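L-lysine 6-oxidase (Marinomonas mediterranea, PDB 3WEU) oxidises the side-chain amine of L-lysine with its cysteine tryptophylquinone cofactor, releasing the hydrogen peroxide that makes the protein antibacterial. Local coordinates at residues Tyr34-Asp37 with Val38-Pro42; Ser259-Ser262 with Asp263-Phe266; Ala293-Arg297 with Asp298-Ile302; Ala333-Lys336 with Ala337-Lys341; Ile451-Thr454 with Trp455-Asn459. All coordinates share one frame; numbering follows the deposited sequence. Where two conformers were deposited one is given.

Contact 1 of 5, residues Tyr34-Asp37 with Val38-Pro42; sequences YEHD and VDLKP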
loop_
_atom_site.group_PDB
_atom_site.type_symbol
_atom_site.label_atom_id
_atom_site.label_comp_id
_atom_site.label_asym_id
_atom_site.label_seq_id
_atom_site.Cartn_x
_atom_site.Cartn_y
_atom_site.Cartn_z
ATOM N N TYR A 34 33.754 14.551 22.684
ATOM C CA TYR A 34 35.189 14.770 22.581
ATOM C C TYR A 34 35.881 13.864 21.623
ATOM O O TYR A 34 35.585 12.692 21.544
ATOM C CB TYR A 34 35.865 14.542 23.960
ATOM C CG TYR A 34 35.837 15.750 24.783
ATOM C CD1 TYR A 34 34.637 16.181 25.419
ATOM C CD2 TYR A 34 36.962 16.536 24.886
ATOM C CE1 TYR A 34 34.614 17.356 26.134
ATOM C CE2 TYR A 34 36.937 17.740 25.556
ATOM C CZ TYR A 34 35.770 18.121 26.185
ATOM O OH TYR A 34 35.840 19.256 26.868
ATOM N N GLU A 35 36.832 14.429 20.880
ATOM C CA GLU A 35 37.821 13.617 20.216
ATOM C C GLU A 35 38.676 12.954 21.291
ATOM O O GLU A 35 38.638 13.344 22.497
ATOM C CB GLU A 35 38.702 14.474 19.310
ATOM C CG GLU A 35 37.999 15.215 18.188
ATOM C CD GLU A 35 37.319 14.351 17.165
ATOM O OE1 GLU A 35 37.774 13.190 16.959
ATOM O OE2 GLU A 35 36.405 14.889 16.503
ATOM N N HIS A 36 39.453 11.957 20.888
ATOM C CA HIS A 36 40.316 11.313 21.827
ATOM C C HIS A 36 41.672 10.964 21.213
ATOM O O HIS A 36 41.788 10.920 19.997
ATOM C CB HIS A 36 39.618 10.039 22.347
ATOM C CG HIS A 36 39.372 9.045 21.277
ATOM N ND1 HIS A 36 40.357 8.197 20.815
ATOM C CD2 HIS A 36 38.261 8.767 20.553
ATOM C CE1 HIS A 36 39.880 7.474 19.822
ATOM N NE2 HIS A 36 38.613 7.813 19.629
ATOM N N ASP A 37 42.632 10.635 22.073
ATOM C CA ASP A 37 43.999 10.194 21.631
ATOM C C ASP A 37 44.069 8.680 21.556
ATOM O O ASP A 37 43.099 8.043 21.785
ATOM C CB ASP A 37 45.100 10.677 22.543
ATOM C CG ASP A 37 45.001 10.168 23.944
ATOM O OD1 ASP A 37 44.403 9.136 24.308
ATOM O OD2 ASP A 37 45.551 10.878 24.745
ATOM N N VAL A 38 45.241 8.111 21.236
ATOM C CA VAL A 38 45.330 6.664 21.041
ATOM C C VAL A 38 45.146 5.844 22.283
ATOM O O VAL A 38 44.839 4.671 22.157
ATOM C CB VAL A 38 46.680 6.259 20.372
ATOM C CG1 VAL A 38 46.710 6.894 18.987
ATOM C CG2 VAL A 38 47.832 6.651 21.243
ATOM N N ASP A 39 45.319 6.497 23.441
ATOM C CA ASP A 39 45.038 5.933 24.743
ATOM C C ASP A 39 43.548 6.020 25.134
ATOM O O ASP A 39 43.210 5.604 26.240
ATOM C CB ASP A 39 45.827 6.661 25.829
ATOM C CG ASP A 39 47.355 6.427 25.728
ATOM O OD1 ASP A 39 47.736 5.431 25.135
ATOM O OD2 ASP A 39 48.115 7.238 26.288
ATOM N N LEU A 40 42.721 6.601 24.249
ATOM C CA LEU A 40 41.294 6.791 24.457
ATOM C C LEU A 40 40.987 7.758 25.638
ATOM O O LEU A 40 39.948 7.639 26.290
ATOM C CB LEU A 40 40.605 5.463 24.695
ATOM C CG LEU A 40 40.195 4.612 23.520
ATOM C CD1 LEU A 40 40.851 4.870 22.175
ATOM C CD2 LEU A 40 39.952 3.149 23.858
ATOM N N LYS A 41 41.851 8.746 25.844
ATOM C CA LYS A 41 41.576 9.866 26.696
ATOM C C LYS A 41 41.048 11.047 25.872
ATOM O O LYS A 41 41.499 11.265 24.759
ATOM C CB LYS A 41 42.811 10.269 27.419
ATOM C CG LYS A 41 43.268 9.006 28.167
ATOM C CD LYS A 41 44.491 9.262 28.963
ATOM C CE LYS A 41 44.793 7.964 29.736
ATOM N NZ LYS A 41 45.496 8.509 30.888
ATOM N N PRO A 42 40.066 11.746 26.420
ATOM C CA PRO A 42 39.446 12.852 25.706
ATOM C C PRO A 42 40.475 13.936 25.458
ATOM O O PRO A 42 41.324 14.186 26.336
ATOM C CB PRO A 42 38.370 13.340 26.658
ATOM C CG PRO A 42 38.577 12.625 27.951
ATOM C CD PRO A 42 39.476 11.499 27.742
#
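D37 and K41 face each other across a tight reversal of the chain, joined by polar bonds at both backbone and side chain. D37 N donates to K41 O at 3.0 Å, and L40 N returns a bond to D37 O at 2.9 Å. The side chain of D37 adds a third: with CG set between its backbone N and carbonyl carbon (chi1 62°), the carboxylate folds back over the turn and OD1 takes K41 N at 3.0 Å, met from above the carboxylate plane. D37 O has a second donor, H36 ND1, 2.9 Å away; this bond, almost perfectly straight and in the plane of the imidazole, helps set the ring's rotation, while L40 N comes to the other face of the carbonyl.

Apolar contacts are fewer. L40 runs beside H36, and its CD1 comes 3.6 Å from H36 ND1, while F22 stacks on the H36 ring. P42 CB meets Y34 CB at 3.9 Å. Weak CA-H...O contacts link P42 CA to E35 O and H36 CA to K41 O. Beyond the turn, E35 bonds to V47 N and forms a salt bridge with R57, and K41 NZ reaches Q190.

A type I turn from D37 to L40 whose last residue, L40, is left-handed (phi 65°) is the 3:5 beta-hairpin with a G1 beta bulge; it connects strands 34-36 and 42-43 at the protein surface.

Contact 2 of 5, residues Ser259-Ser262 with Asp263-Phe266; sequences STLS and DTCF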
loop_
_atom_site.group_PDB
_atom_site.type_symbol
_atom_site.label_atom_id
_atom_site.label_comp_id
_atom_site.label_asym_id
_atom_site.label_seq_id
_atom_site.Cartn_x
_atom_site.Cartn_y
_atom_site.Cartn_z
ATOM N N SER A 259 13.701 20.942 30.718
ATOM C CA SER A 259 13.745 19.910 31.768
ATOM C C SER A 259 14.471 18.685 31.176
ATOM O O SER A 259 14.003 18.034 30.218
ATOM C CB SER A 259 12.349 19.551 32.302
ATOM O OG SER A 259 11.616 20.722 32.716
ATOM N N THR A 260 15.659 18.456 31.692
ATOM C CA THR A 260 16.515 17.334 31.301
ATOM C C THR A 260 16.206 16.108 32.140
ATOM O O THR A 260 15.570 16.182 33.220
ATOM C CB THR A 260 18.018 17.616 31.463
ATOM O OG1 THR A 260 18.369 17.584 32.859
ATOM C CG2 THR A 260 18.398 18.997 30.930
ATOM N N LEU A 261 16.714 14.968 31.691
ATOM C CA LEU A 261 16.586 13.767 32.546
ATOM C C LEU A 261 17.342 13.857 33.849
ATOM O O LEU A 261 16.928 13.275 34.877
ATOM C CB LEU A 261 16.984 12.537 31.772
ATOM C CG LEU A 261 16.273 11.197 31.930
ATOM C CD1 LEU A 261 17.048 10.261 32.777
ATOM C CD2 LEU A 261 14.768 11.191 32.282
ATOM N N SER A 262 18.416 14.652 33.894
ATOM C CA SER A 262 18.999 14.990 35.216
ATOM C C SER A 262 18.037 15.756 36.131
ATOM O O SER A 262 17.896 15.391 37.309
ATOM C CB SER A 262 20.323 15.728 35.115
ATOM O OG SER A 262 20.870 16.034 36.397
ATOM N N ASP A 263 17.323 16.726 35.586
ATOM C CA ASP A 263 16.271 17.391 36.362
ATOM C C ASP A 263 15.248 16.320 36.837
ATOM O O ASP A 263 14.811 16.379 37.982
ATOM C CB ASP A 263 15.552 18.473 35.593
ATOM C CG ASP A 263 16.465 19.546 35.156
ATOM O OD1 ASP A 263 17.228 20.016 35.986
ATOM O OD2 ASP A 263 16.499 19.857 33.953
ATOM N N THR A 264 14.915 15.352 35.987
ATOM C CA THR A 264 13.962 14.311 36.379
ATOM C C THR A 264 14.490 13.542 37.594
ATOM O O THR A 264 13.783 13.367 38.632
ATOM C CB THR A 264 13.639 13.359 35.244
ATOM O OG1 THR A 264 13.038 14.083 34.164
ATOM C CG2 THR A 264 12.689 12.242 35.728
ATOM N N CYS A 265 15.733 13.072 37.490
ATOM C CA CYS A 265 16.327 12.281 38.579
ATOM C C CYS A 265 16.418 13.109 39.861
ATOM O O CYS A 265 16.149 12.571 40.939
ATOM C CB CYS A 265 17.699 11.682 38.192
ATOM S SG CYS A 265 17.521 10.399 36.953
ATOM N N PHE A 266 16.815 14.389 39.755
ATOM C CA PHE A 266 16.915 15.281 40.870
ATOM C C PHE A 266 15.548 15.456 41.559
ATOM O O PHE A 266 15.421 15.321 42.754
ATOM C CB PHE A 266 17.478 16.655 40.405
ATOM C CG PHE A 266 17.737 17.603 41.514
ATOM C CD1 PHE A 266 18.768 17.338 42.408
ATOM C CD2 PHE A 266 16.901 18.684 41.765
ATOM C CE1 PHE A 266 18.970 18.172 43.502
ATOM C CE2 PHE A 266 17.133 19.535 42.813
ATOM C CZ PHE A 266 18.185 19.299 43.684
HETATM O O HOH W 1 19.540 19.590 34.456
#
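T260 and D263 form a capping box at the start of helix 261-272, each side chain bonding to the other residue's backbone NH. The two side chains slant across one another. T260 holds OG1 between its backbone N and carbonyl carbon (chi1 74°), and from there OG1 accepts D263 N at 3.0 Å. D263 turns its carboxylate back toward the helix start, and T260 N meets OD2 at 2.8 Å on the anti side, 19° out of the carboxylate plane. R305 forms a salt bridge with the same OD2, so this oxygen has two partners, which would probably favour its negative charge.

Around the turn, L261 and T264 meet at a slant, with L261 CD2 resting 3.8 Å from T264 CB, and L261 CD1 reaches toward C265 SG at 4.2 Å. S262 OG bonds to Y467 OH, and S259 OG bonds to Q409 of helix 407-418. F266 carries its ring away from the box to meet the ring of Y429 with the planes at about 45°. Routine helical bonds begin at once: T264 N to T260 O, C265 N to L261 O and F266 N to S262 O. Residues I439 and T436 of helix 433-439 lie against this first turn.

A water bridges the two capping side chains, 2.8 Å from T260 OG1 and donating weakly to D263 OD1 at 2.8 Å.

Contact 3 of 5, residues Ala293-Arg297 with Asp298-Ile302; sequences ANFDR and DILPI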
loop_
_atom_site.group_PDB
_atom_site.type_symbol
_atom_site.label_atom_id
_atom_site.label_comp_id
_atom_site.label_asym_id
_atom_site.label_seq_id
_atom_site.Cartn_x
_atom_site.Cartn_y
_atom_site.Cartn_z
ATOM N N ALA A 293 16.568 29.699 47.396
ATOM C CA ALA A 293 17.144 29.211 46.152
ATOM C C ALA A 293 18.375 30.021 45.842
ATOM O O ALA A 293 18.660 31.059 46.480
ATOM C CB ALA A 293 16.102 29.348 45.015
ATOM N N ASN A 294 19.089 29.627 44.825
ATOM C CA ASN A 294 20.242 30.373 44.398
ATOM C C ASN A 294 19.986 30.743 42.915
ATOM O O ASN A 294 19.713 29.859 42.097
ATOM C CB ASN A 294 21.512 29.531 44.485
ATOM C CG ASN A 294 22.734 30.251 43.891
ATOM O OD1 ASN A 294 23.259 29.880 42.823
ATOM N ND2 ASN A 294 23.201 31.292 44.597
ATOM N N PHE A 295 20.197 32.017 42.554
ATOM C CA PHE A 295 19.914 32.403 41.189
ATOM C C PHE A 295 20.733 31.628 40.171
ATOM O O PHE A 295 20.187 31.042 39.215
ATOM C CB PHE A 295 20.114 33.876 40.963
ATOM C CG PHE A 295 19.736 34.288 39.552
ATOM C CD1 PHE A 295 18.416 34.439 39.193
ATOM C CD2 PHE A 295 20.730 34.439 38.578
ATOM C CE1 PHE A 295 18.071 34.767 37.911
ATOM C CE2 PHE A 295 20.394 34.813 37.294
ATOM C CZ PHE A 295 19.066 34.961 36.960
ATOM N N ASP A 296 22.034 31.667 40.305
ATOM C CA ASP A 296 22.884 31.050 39.340
ATOM C C ASP A 296 22.673 29.531 39.205
ATOM O O ASP A 296 22.731 29.011 38.098
ATOM C CB ASP A 296 24.390 31.313 39.567
ATOM C CG ASP A 296 24.837 32.775 39.288
ATOM O OD1 ASP A 296 24.228 33.489 38.533
ATOM O OD2 ASP A 296 25.822 33.215 39.911
ATOM N N ARG A 297 22.504 28.824 40.296
ATOM C CA ARG A 297 22.390 27.374 40.275
ATOM C C ARG A 297 20.987 26.939 39.836
ATOM O O ARG A 297 20.845 25.981 39.105
ATOM C CB ARG A 297 22.630 26.806 41.695
ATOM C CG ARG A 297 22.602 25.290 41.875
ATOM C CD ARG A 297 22.763 24.822 43.376
ATOM N NE ARG A 297 21.616 25.291 44.101
ATOM C CZ ARG A 297 21.507 25.400 45.420
ATOM N NH1 ARG A 297 22.511 25.051 46.219
ATOM N NH2 ARG A 297 20.373 25.883 45.944
ATOM N N ASP A 298 19.955 27.614 40.304
ATOM C CA ASP A 298 18.597 27.091 40.196
ATOM C C ASP A 298 17.762 27.763 39.115
ATOM O O ASP A 298 16.843 27.155 38.546
ATOM C CB ASP A 298 17.844 27.227 41.512
ATOM C CG ASP A 298 18.520 26.515 42.697
ATOM O OD1 ASP A 298 19.118 25.441 42.525
ATOM O OD2 ASP A 298 18.426 27.112 43.832
ATOM N N ILE A 299 18.020 29.020 38.837
ATOM C CA ILE A 299 17.107 29.778 38.016
ATOM C C ILE A 299 17.701 30.074 36.651
ATOM O O ILE A 299 17.080 29.815 35.585
ATOM C CB ILE A 299 16.761 31.075 38.690
ATOM C CG1 ILE A 299 16.293 30.829 40.142
ATOM C CG2 ILE A 299 15.745 31.889 37.879
ATOM C CD1 ILE A 299 15.115 29.916 40.274
ATOM N N LEU A 300 18.906 30.600 36.670
ATOM C CA LEU A 300 19.609 30.920 35.450
ATOM C C LEU A 300 19.646 29.813 34.407
ATOM O O LEU A 300 19.506 30.126 33.264
ATOM C CB LEU A 300 21.009 31.434 35.728
ATOM C CG LEU A 300 21.945 31.765 34.575
ATOM C CD1 LEU A 300 21.355 32.957 33.809
ATOM C CD2 LEU A 300 23.346 32.079 35.161
ATOM N N PRO A 301 19.822 28.564 34.782
ATOM C CA PRO A 301 19.854 27.541 33.723
ATOM C C PRO A 301 18.522 27.445 32.996
ATOM O O PRO A 301 18.476 27.240 31.805
ATOM C CB PRO A 301 20.129 26.272 34.512
ATOM C CG PRO A 301 20.948 26.788 35.757
ATOM C CD PRO A 301 20.152 28.004 36.109
ATOM N N ILE A 302 17.440 27.692 33.682
ATOM C CA ILE A 302 16.152 27.628 33.038
ATOM C C ILE A 302 16.047 28.738 31.986
ATOM O O ILE A 302 15.655 28.563 30.817
ATOM C CB ILE A 302 15.024 27.718 34.057
ATOM C CG1 ILE A 302 15.061 26.492 34.922
ATOM C CG2 ILE A 302 13.682 27.807 33.317
ATOM C CD1 ILE A 302 14.159 26.595 36.124
#
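D298 reaches back from the first turn of helix 295-308 to N294 and to R297. Its CB lies 3.3 Å from N294 O, the carbonyl that also accepts D298 N in a backbone bond. Beyond CB, CG sits beside the backbone N (chi1 -58°), which carries the carboxylate back past the helix start toward the strand before it. OD1 takes R297 NE at 3.0 Å from above the carboxylate plane and has a further partner in Y429 OH. OD2 accepts R297 NH2 at 3.1 Å on its syn lone pair, and also N294 N at 2.8 Å, from above the plane. The arginine thus grips the carboxylate side-on, one nitrogen to each oxygen, with the two planes 38° apart; its NH1 bonds to D427 O. The donors gathered round D298 would be expected to stabilise its negative charge. OD2 also brushes A293 CB.

N294 is the N-cap, its OD1 accepting R297 N at 2.8 Å, and its CB lies over the rim of one guanidinium face. Further along, F295 O takes I299 N in an ordinary helical bond and L300 N in the i to i+5 bond that marks a pi-type turn. F295 CE1 meets I299 CG2 and CE2 meets L300 CB.

Strand 293-294 pairs in parallel with strand 421-422 and leads directly into helix 295-308. A293 of the strand and D298 of the helix both touch L412 of helix 407-418, and I299 touches L413 and W416.

Contact 4 of 5, residues Ala333-Lys336 with Ala337-Lys341; sequences AANK and ANRMK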
loop_
_atom_site.group_PDB
_atom_site.type_symbol
_atom_site.label_atom_id
_atom_site.label_comp_id
_atom_site.label_asym_id
_atom_site.label_seq_id
_atom_site.Cartn_x
_atom_site.Cartn_y
_atom_site.Cartn_z
ATOM N N ALA A 333 11.817 43.876 47.409
ATOM C CA ALA A 333 10.392 44.017 47.346
ATOM C C ALA A 333 9.923 44.875 46.175
ATOM O O ALA A 333 8.882 44.626 45.608
ATOM C CB ALA A 333 9.842 44.546 48.695
ATOM N N ALA A 334 10.665 45.916 45.799
ATOM C CA ALA A 334 10.263 46.744 44.685
ATOM C C ALA A 334 10.166 45.920 43.370
ATOM O O ALA A 334 9.500 46.332 42.442
ATOM C CB ALA A 334 11.297 47.841 44.453
ATOM N N ASN A 335 10.958 44.865 43.281
ATOM C CA ASN A 335 10.963 44.031 42.034
ATOM C C ASN A 335 10.093 42.812 42.143
ATOM O O ASN A 335 10.023 42.024 41.195
ATOM C CB ASN A 335 12.393 43.597 41.745
ATOM C CG ASN A 335 12.600 43.133 40.317
ATOM O OD1 ASN A 335 12.063 43.710 39.362
ATOM N ND2 ASN A 335 13.395 42.104 40.167
ATOM N N LYS A 336 9.446 42.607 43.285
ATOM C CA LYS A 336 8.654 41.405 43.492
ATOM C C LYS A 336 7.464 41.249 42.515
ATOM O O LYS A 336 7.223 40.150 42.029
ATOM C CB LYS A 336 8.172 41.293 44.918
ATOM C CG LYS A 336 7.394 40.035 45.246
ATOM C CD LYS A 336 7.130 39.805 46.749
ATOM C CE LYS A 336 6.200 38.638 46.927
ATOM N NZ LYS A 336 5.809 38.476 48.353
ATOM N N ALA A 337 6.709 42.294 42.276
ATOM C CA ALA A 337 5.560 42.178 41.377
ATOM C C ALA A 337 6.044 41.699 39.991
ATOM O O ALA A 337 5.371 40.856 39.410
ATOM C CB ALA A 337 4.775 43.484 41.254
ATOM N N ASN A 338 7.212 42.176 39.536
ATOM C CA ASN A 338 7.819 41.675 38.318
ATOM C C ASN A 338 8.183 40.199 38.349
ATOM O O ASN A 338 7.853 39.437 37.407
ATOM C CB ASN A 338 9.093 42.441 38.002
ATOM C CG ASN A 338 8.840 43.840 37.527
ATOM O OD1 ASN A 338 7.813 44.139 36.967
ATOM N ND2 ASN A 338 9.822 44.692 37.699
ATOM N N ARG A 339 8.836 39.752 39.426
ATOM C CA ARG A 339 9.222 38.333 39.510
ATOM C C ARG A 339 7.993 37.431 39.588
ATOM O O ARG A 339 7.967 36.343 38.984
ATOM C CB ARG A 339 10.153 38.063 40.687
ATOM C CG ARG A 339 11.505 38.748 40.564
ATOM C CD ARG A 339 12.405 38.348 41.721
ATOM N NE ARG A 339 12.218 39.305 42.783
ATOM C CZ ARG A 339 11.550 39.080 43.892
ATOM N NH1 ARG A 339 11.035 37.908 44.128
ATOM N NH2 ARG A 339 11.414 40.039 44.763
ATOM N N MET A 340 6.977 37.889 40.329
ATOM C CA MET A 340 5.763 37.115 40.492
ATOM C C MET A 340 4.975 37.006 39.150
ATOM O O MET A 340 4.366 35.966 38.858
ATOM C CB MET A 340 4.863 37.762 41.516
ATOM C CG MET A 340 5.308 37.647 42.933
ATOM S SD MET A 340 5.240 35.974 43.554
ATOM C CE MET A 340 3.663 35.489 43.085
ATOM N N LYS A 341 4.966 38.086 38.389
ATOM C CA LYS A 341 4.309 38.079 37.093
ATOM C C LYS A 341 5.007 37.030 36.207
ATOM O O LYS A 341 4.328 36.267 35.562
ATOM C CB LYS A 341 4.347 39.395 36.431
ATOM C CG LYS A 341 3.353 39.497 35.270
ATOM C CD LYS A 341 3.478 40.862 34.630
ATOM C CE LYS A 341 2.164 41.547 34.244
ATOM N NZ LYS A 341 1.128 40.553 33.932
HETATM O O HOH W 2 6.760 44.661 43.862
HETATM O O HOH W 3 7.978 44.683 40.637
#
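N335 and N338 are joined amide to amide: N338 ND2 donates to N335 OD1 at 3.0 Å. The acceptor lies only 7° out of the N338 amide plane, but the two amides stand 77° apart. N335 gets there with CG opposite its backbone N (chi1 -162°), turning the amide forward over the first turn. Next to it, R339 folds its chain back, bent at chi3, so that K336 CA lies over one face of the guanidinium, 3.3 Å from NH2; R339 was modelled in two conformers, so this detail holds for one of them. K336 and M340 run side by side, their CG atoms 3.9 Å apart.

The setting is the first turn of helix 336-344. R339 N bonds to N335 O and M340 N to K336 O, the ordinary helical ladder. For the two NH groups just before these, water stands in the ladder: one water donates to A333 O and accepts A337 N at 2.8 Å, and another links A334 O with N338 N in the same way, while K336 N still bonds directly to A333 O.

Outward from these, N335 ND2 is held by D330 O. The guanidinium of R339 is spread between W416 O and S332 O, and K336 NZ forms a salt bridge with E418 at the end of helix 407-418. F326 lies against N335, N338 and R339.

Contact 5 of 5, residues Ile451-Thr454 with Trp455-Asn459; sequences IEMT and WSLQN. With EDO (1,2-ethanediol), chain I.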
loop_
_atom_site.group_PDB
_atom_site.type_symbol
_atom_site.label_atom_id
_atom_site.label_comp_id
_atom_site.label_asym_id
_atom_site.label_seq_id
_atom_site.Cartn_x
_atom_site.Cartn_y
_atom_site.Cartn_z
ATOM N N ILE A 451 12.561 10.751 23.893
ATOM C CA ILE A 451 13.632 10.422 22.898
ATOM C C ILE A 451 14.476 9.298 23.466
ATOM O O ILE A 451 14.326 8.158 23.032
ATOM C CB ILE A 451 14.496 11.642 22.567
ATOM C CG1 ILE A 451 13.665 12.696 21.818
ATOM C CG2 ILE A 451 15.702 11.242 21.749
ATOM C CD1 ILE A 451 13.155 12.269 20.490
ATOM N N GLU A 452 15.232 9.548 24.529
ATOM C CA GLU A 452 16.042 8.456 25.066
ATOM C C GLU A 452 15.232 7.418 25.918
ATOM O O GLU A 452 15.510 6.194 25.857
ATOM C CB GLU A 452 17.225 8.966 25.836
ATOM C CG GLU A 452 18.200 9.820 24.947
ATOM C CD GLU A 452 17.815 11.307 24.855
ATOM O OE1 GLU A 452 16.777 11.746 25.473
ATOM O OE2 GLU A 452 18.557 12.040 24.141
ATOM N N MET A 453 14.365 7.969 26.766
ATOM C CA MET A 453 13.712 7.266 27.830
ATOM C C MET A 453 12.350 7.880 28.034
ATOM O O MET A 453 12.096 9.001 27.569
ATOM C CB MET A 453 14.535 7.329 29.079
ATOM C CG MET A 453 15.764 6.391 29.047
ATOM S SD MET A 453 16.896 6.798 30.390
ATOM C CE MET A 453 17.961 7.964 29.586
ATOM N N THR A 454 11.465 7.162 28.733
ATOM C CA THR A 454 10.125 7.705 28.943
ATOM C C THR A 454 9.799 7.702 30.445
ATOM O O THR A 454 10.696 7.625 31.287
ATOM C CB THR A 454 9.086 7.036 28.074
ATOM O OG1 THR A 454 7.842 7.751 28.078
ATOM C CG2 THR A 454 8.876 5.577 28.496
ATOM N N TRP A 455 8.506 7.742 30.762
ATOM C CA TRP A 455 8.049 8.170 32.072
ATOM C C TRP A 455 8.238 7.163 33.169
ATOM O O TRP A 455 8.005 7.485 34.347
ATOM C CB TRP A 455 6.590 8.698 32.018
ATOM C CG TRP A 455 5.707 7.972 31.096
ATOM C CD1 TRP A 455 5.061 8.483 30.028
ATOM C CD2 TRP A 455 5.278 6.608 31.213
ATOM N NE1 TRP A 455 4.296 7.524 29.432
ATOM C CE2 TRP A 455 4.357 6.376 30.169
ATOM C CE3 TRP A 455 5.516 5.586 32.147
ATOM C CZ2 TRP A 455 3.762 5.103 29.928
ATOM C CZ3 TRP A 455 4.870 4.317 31.941
ATOM C CH2 TRP A 455 4.033 4.097 30.804
ATOM N N SER A 456 8.785 5.992 32.834
ATOM C CA SER A 456 9.237 5.124 33.930
ATOM C C SER A 456 10.321 5.763 34.735
ATOM O O SER A 456 10.499 5.465 35.905
ATOM C CB SER A 456 9.662 3.749 33.369
ATOM O OG SER A 456 10.716 3.836 32.426
ATOM N N LEU A 457 11.109 6.654 34.128
ATOM C CA LEU A 457 12.151 7.298 34.890
ATOM C C LEU A 457 11.685 8.260 35.939
ATOM O O LEU A 457 12.480 8.723 36.793
ATOM C CB LEU A 457 13.103 8.031 33.954
ATOM C CG LEU A 457 14.201 7.257 33.229
ATOM C CD1 LEU A 457 15.272 6.941 34.208
ATOM C CD2 LEU A 457 13.725 6.016 32.520
ATOM N N GLN A 458 10.412 8.637 35.872
ATOM C CA GLN A 458 9.819 9.452 36.884
ATOM C C GLN A 458 9.354 8.631 38.106
ATOM O O GLN A 458 9.007 9.198 39.150
ATOM C CB GLN A 458 8.595 10.192 36.330
ATOM C CG GLN A 458 8.969 11.318 35.366
ATOM C CD GLN A 458 7.742 11.917 34.730
ATOM O OE1 GLN A 458 6.737 12.182 35.408
ATOM N NE2 GLN A 458 7.783 12.068 33.394
ATOM N N ASN A 459 9.375 7.351 37.959
ATOM C CA ASN A 459 8.850 6.475 39.010
ATOM C C ASN A 459 9.889 6.076 40.044
ATOM O O ASN A 459 10.822 5.422 39.699
ATOM C CB ASN A 459 8.245 5.244 38.407
ATOM C CG ASN A 459 7.323 4.561 39.399
ATOM O OD1 ASN A 459 7.574 4.644 40.592
ATOM N ND2 ASN A 459 6.225 4.004 38.925
HETATM C C1 EDO I . 4.485 4.226 42.681
HETATM O O1 EDO I . 5.535 5.139 42.336
HETATM C C2 EDO I . 3.697 3.685 41.515
HETATM O O2 EDO I . 4.513 2.749 40.767
HETATM O O HOH W 4 11.706 4.455 29.845
#
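M453 and L457 form the packed side of this short turn. L457 CD2 settles 3.8 Å from M453 CB, and M453 SD, carried along the leucine by an extended chi2 (167°), lies 3.9 Å from L457 CG, so the two side chains cross at a slant with the leucine's branches against the methionine. L261 of helix 261-272 adds a third apolar group to this pair. On another flank, T454 and W455 lie alongside each other, and T454 OG1 sits over one face of the indole, 3.5 Å from CD1. T454 puts OG1 opposite its backbone N (chi1 -168°), where it also bonds to P449 O. W455 is held at its far end by a bond from NE1 to E101 O, which probably restrains the ring's swing. R504 lies against T454, with N105 and Y114 against W455.

Water and a small solvent molecule take the polar side. A water spans the turn, accepting T454 N at 2.9 Å and donating to S456 OG at 2.8 Å. Past the turn, N459 grips an ethanediol, probably from the crystallisation liquor, with both ends of its amide: OD1 accepts O1 at 2.7 Å and ND2 donates to O2 at 2.8 Å. The bond from V461 N to N459 OD1 orients that amide.

The backbone bond from L457 N to T454 O, nearly straight at 171°, is followed by Q458 N to W455 O and N459 N to S456 O. This run of i to i+3 bonds is characteristic of a 3-10 helix, here a short, largely buried one between helix 433-439 and strand 468-469.

From the N terminus, contact 1 closes a hairpin at the surface of the N-terminal region, with its centre about 28 Å from that of contact 2. The next three contacts start helices in turn: contact 2 opens helix 261-272, contact 3 carries strand 293-294 into helix 295-308, and contact 4 begins helix 336-344, about 17 Å from contact 3 centre to centre. Contact 5 forms a short turn after helix 433-439. All five close in series, so none nests within or crosses another. Contacts 2 and 5 alone touch, where L261 and T264 pack on M453, L457 and Q458, tying helix 261-272 to the later 3-10 turn. Helix 407-418 borders contacts 2, 3 and 4.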